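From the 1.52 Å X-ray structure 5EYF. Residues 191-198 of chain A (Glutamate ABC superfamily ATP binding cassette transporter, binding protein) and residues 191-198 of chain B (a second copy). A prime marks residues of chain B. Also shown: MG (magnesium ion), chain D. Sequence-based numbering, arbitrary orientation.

Chain A 191-198: VGGTFTNE
Chain B 191-198: VGGTFTNE

A single magnesium ion joins the two copies, held by one side-chain oxygen from each chain: Asn197 OD1 and Asn197′ OD1 both lie 2.1 Å from MG, and four waters at 2.0–2.1 Å complete a six-ligand shell. The two carboxamide oxygens, Asn197 OD1 and Asn197′ OD1, are 4.2 Å apart. Both asparagines adopt chi1 m (−71° and −65°) with chi2 near −30° and −36°; their CA-to-CB bonds run sideways, but the side-chain ends approach the partner, and the amide ND2 atoms are satisfied elsewhere in the structure.

Thr194 faces Thr194′ in a single antiparallel bridge, CA to CA 5.3 Å, with phi/psi of −126/154 and −121/150. Two nearly straight hydrogen bonds close it, Thr194 N to Thr194′ O and Thr194′ N to Thr194 O, each 2.8 Å. With chi1 p, the buried threonines also bring Thr194 OG1 within 3.0 Å of Thr194′ OG1, a weak hydrogen bond. Each hydroxyl further binds a magnesium-ligating water: one links Thr194 OG1 to Thr196 O (2.9 Å to each), its counterpart Thr194′ OG1 to Thr196′ O (2.8 Å to each), coupling bridge to metal site.

Before the bridge, positive phi favours glycine at Gly192 (84/24; 84/14 in chain B) and Gly193 (66/−151; 70/−147). Gly193 CA packs 3.3 Å from Thr194′ O and Gly193′ CA 3.4 Å from Thr194 O, as CA-H...O contacts; a CB on either Gly193 would clash with that oxygen. Gly192 O and Gly192′ O, both acceptors, sit 3.1 Å apart without bonding.

Phe195 and Phe195′ (chi1 54°, chi2 near 90°) lead away from the partner. Thr196 also points away, its OG1 donating to Glu198 OE2 at 2.6 Å, as Thr196′ OG1 does to Glu198′ OE2 at 2.7 Å. The contact buries 255 Å² in total, most heavily at the paired threonines.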

# COMPACT_ATOMS: atom_id res chain seq x y z
N VAL A 191 -13.62 11.26 5.35
CA VAL A 191 -12.96 12.54 5.16
C VAL A 191 -11.46 12.35 5.34
O VAL A 191 -11.02 11.57 6.19
CB VAL A 191 -13.51 13.62 6.10
CG1 VAL A 191 -15.00 13.96 5.75
CG2 VAL A 191 -13.37 13.18 7.54
N GLY A 192 -10.69 13.03 4.49
CA GLY A 192 -9.27 13.18 4.71
C GLY A 192 -8.38 12.05 4.25
O GLY A 192 -7.27 11.91 4.79
N GLY A 193 -8.80 11.25 3.28
CA GLY A 193 -7.80 10.26 2.86
C GLY A 193 -7.46 9.26 3.96
O GLY A 193 -8.28 8.94 4.84
N THR A 194 -6.23 8.75 3.93
CA THR A 194 -5.80 7.76 4.91
C THR A 194 -4.53 8.22 5.61
O THR A 194 -3.75 8.97 5.03
CB THR A 194 -5.55 6.37 4.28
OG1 THR A 194 -4.54 6.48 3.25
CG2 THR A 194 -6.79 5.83 3.65
N PHE A 195 -4.31 7.74 6.84
CA PHE A 195 -3.10 8.14 7.56
C PHE A 195 -2.28 6.93 8.02
O PHE A 195 -1.28 7.10 8.76
CB PHE A 195 -3.42 9.09 8.74
CG PHE A 195 -4.45 8.58 9.73
CD1 PHE A 195 -4.06 7.86 10.85
CD2 PHE A 195 -5.80 8.83 9.53
CE1 PHE A 195 -5.00 7.39 11.77
CE2 PHE A 195 -6.74 8.37 10.44
CZ PHE A 195 -6.34 7.64 11.58
N THR A 196 -2.64 5.74 7.58
CA THR A 196 -1.77 4.57 7.68
C THR A 196 -1.87 3.79 6.40
O THR A 196 -2.76 4.02 5.58
CB THR A 196 -2.14 3.62 8.84
OG1 THR A 196 -3.37 2.93 8.51
CG2 THR A 196 -2.28 4.35 10.17
N ASN A 197 -0.95 2.84 6.23
CA ASN A 197 -1.11 1.78 5.24
C ASN A 197 -1.53 0.48 5.93
O ASN A 197 -0.91 0.06 6.92
CB ASN A 197 0.18 1.58 4.44
CG ASN A 197 0.45 2.72 3.49
OD1 ASN A 197 -0.50 3.37 2.97
ND2 ASN A 197 1.72 3.00 3.25
N GLU A 198 -2.60 -0.14 5.41
CA GLU A 198 -3.14 -1.38 5.98
C GLU A 198 -3.21 -2.43 4.89
O GLU A 198 -4.29 -2.71 4.35
CB GLU A 198 -4.53 -1.14 6.61
CG GLU A 198 -4.56 -0.06 7.66
CD GLU A 198 -3.84 -0.40 8.96
OE1 GLU A 198 -3.68 -1.59 9.34
OE2 GLU A 198 -3.41 0.57 9.64
N VAL B 191 0.11 17.72 4.84
CA VAL B 191 -1.21 17.85 5.45
C VAL B 191 -2.15 16.86 4.79
O VAL B 191 -2.09 16.65 3.56
CB VAL B 191 -1.80 19.28 5.33
CG1 VAL B 191 -0.94 20.29 6.07
CG2 VAL B 191 -1.98 19.71 3.87
N GLY B 192 -3.03 16.29 5.60
CA GLY B 192 -4.12 15.47 5.11
C GLY B 192 -3.79 14.02 4.82
O GLY B 192 -4.59 13.35 4.15
N GLY B 193 -2.65 13.51 5.27
CA GLY B 193 -2.44 12.08 5.01
C GLY B 193 -2.20 11.79 3.54
O GLY B 193 -1.61 12.61 2.81
N THR B 194 -2.66 10.62 3.07
CA THR B 194 -2.49 10.26 1.66
C THR B 194 -3.84 10.03 1.03
O THR B 194 -4.79 9.60 1.69
CB THR B 194 -1.60 8.99 1.47
OG1 THR B 194 -2.16 7.87 2.15
CG2 THR B 194 -0.15 9.24 1.94
N PHE B 195 -3.95 10.30 -0.27
CA PHE B 195 -5.22 10.08 -0.96
C PHE B 195 -5.08 9.13 -2.15
O PHE B 195 -6.05 8.93 -2.89
CB PHE B 195 -5.87 11.42 -1.38
CG PHE B 195 -5.00 12.32 -2.21
CD1 PHE B 195 -5.02 12.25 -3.60
CD2 PHE B 195 -4.16 13.25 -1.60
CE1 PHE B 195 -4.19 13.11 -4.38
CE2 PHE B 195 -3.35 14.10 -2.36
CZ PHE B 195 -3.35 14.03 -3.73
N THR B 196 -3.91 8.52 -2.32
CA THR B 196 -3.76 7.38 -3.21
C THR B 196 -2.88 6.34 -2.54
O THR B 196 -2.20 6.63 -1.53
CB THR B 196 -3.10 7.73 -4.54
OG1 THR B 196 -1.72 8.02 -4.31
CG2 THR B 196 -3.78 8.93 -5.22
N ASN B 197 -2.83 5.14 -3.11
CA ASN B 197 -1.76 4.21 -2.81
C ASN B 197 -0.77 4.22 -3.96
O ASN B 197 -1.17 4.19 -5.12
CB ASN B 197 -2.32 2.80 -2.60
CG ASN B 197 -3.21 2.74 -1.40
OD1 ASN B 197 -2.95 3.41 -0.39
ND2 ASN B 197 -4.28 1.98 -1.50
N GLU B 198 0.53 4.28 -3.64
CA GLU B 198 1.59 4.32 -4.65
C GLU B 198 2.59 3.24 -4.31
O GLU B 198 3.65 3.52 -3.75
CB GLU B 198 2.27 5.70 -4.69
CG GLU B 198 1.34 6.89 -4.95
CD GLU B 198 0.78 6.97 -6.35
OE1 GLU B 198 1.43 6.56 -7.32
OE2 GLU B 198 -0.35 7.47 -6.52
MG MG D . -1.74 3.43 1.31
O HOH W 1 -5.55 6.85 0.53
O HOH W 2 -1.19 7.26 4.81
O HOH W 3 -3.21 3.98 2.69
O HOH W 4 -1.39 5.45 0.89
O HOH W 5 -0.11 2.93 0.19
O HOH W 6 -2.32 1.44 1.65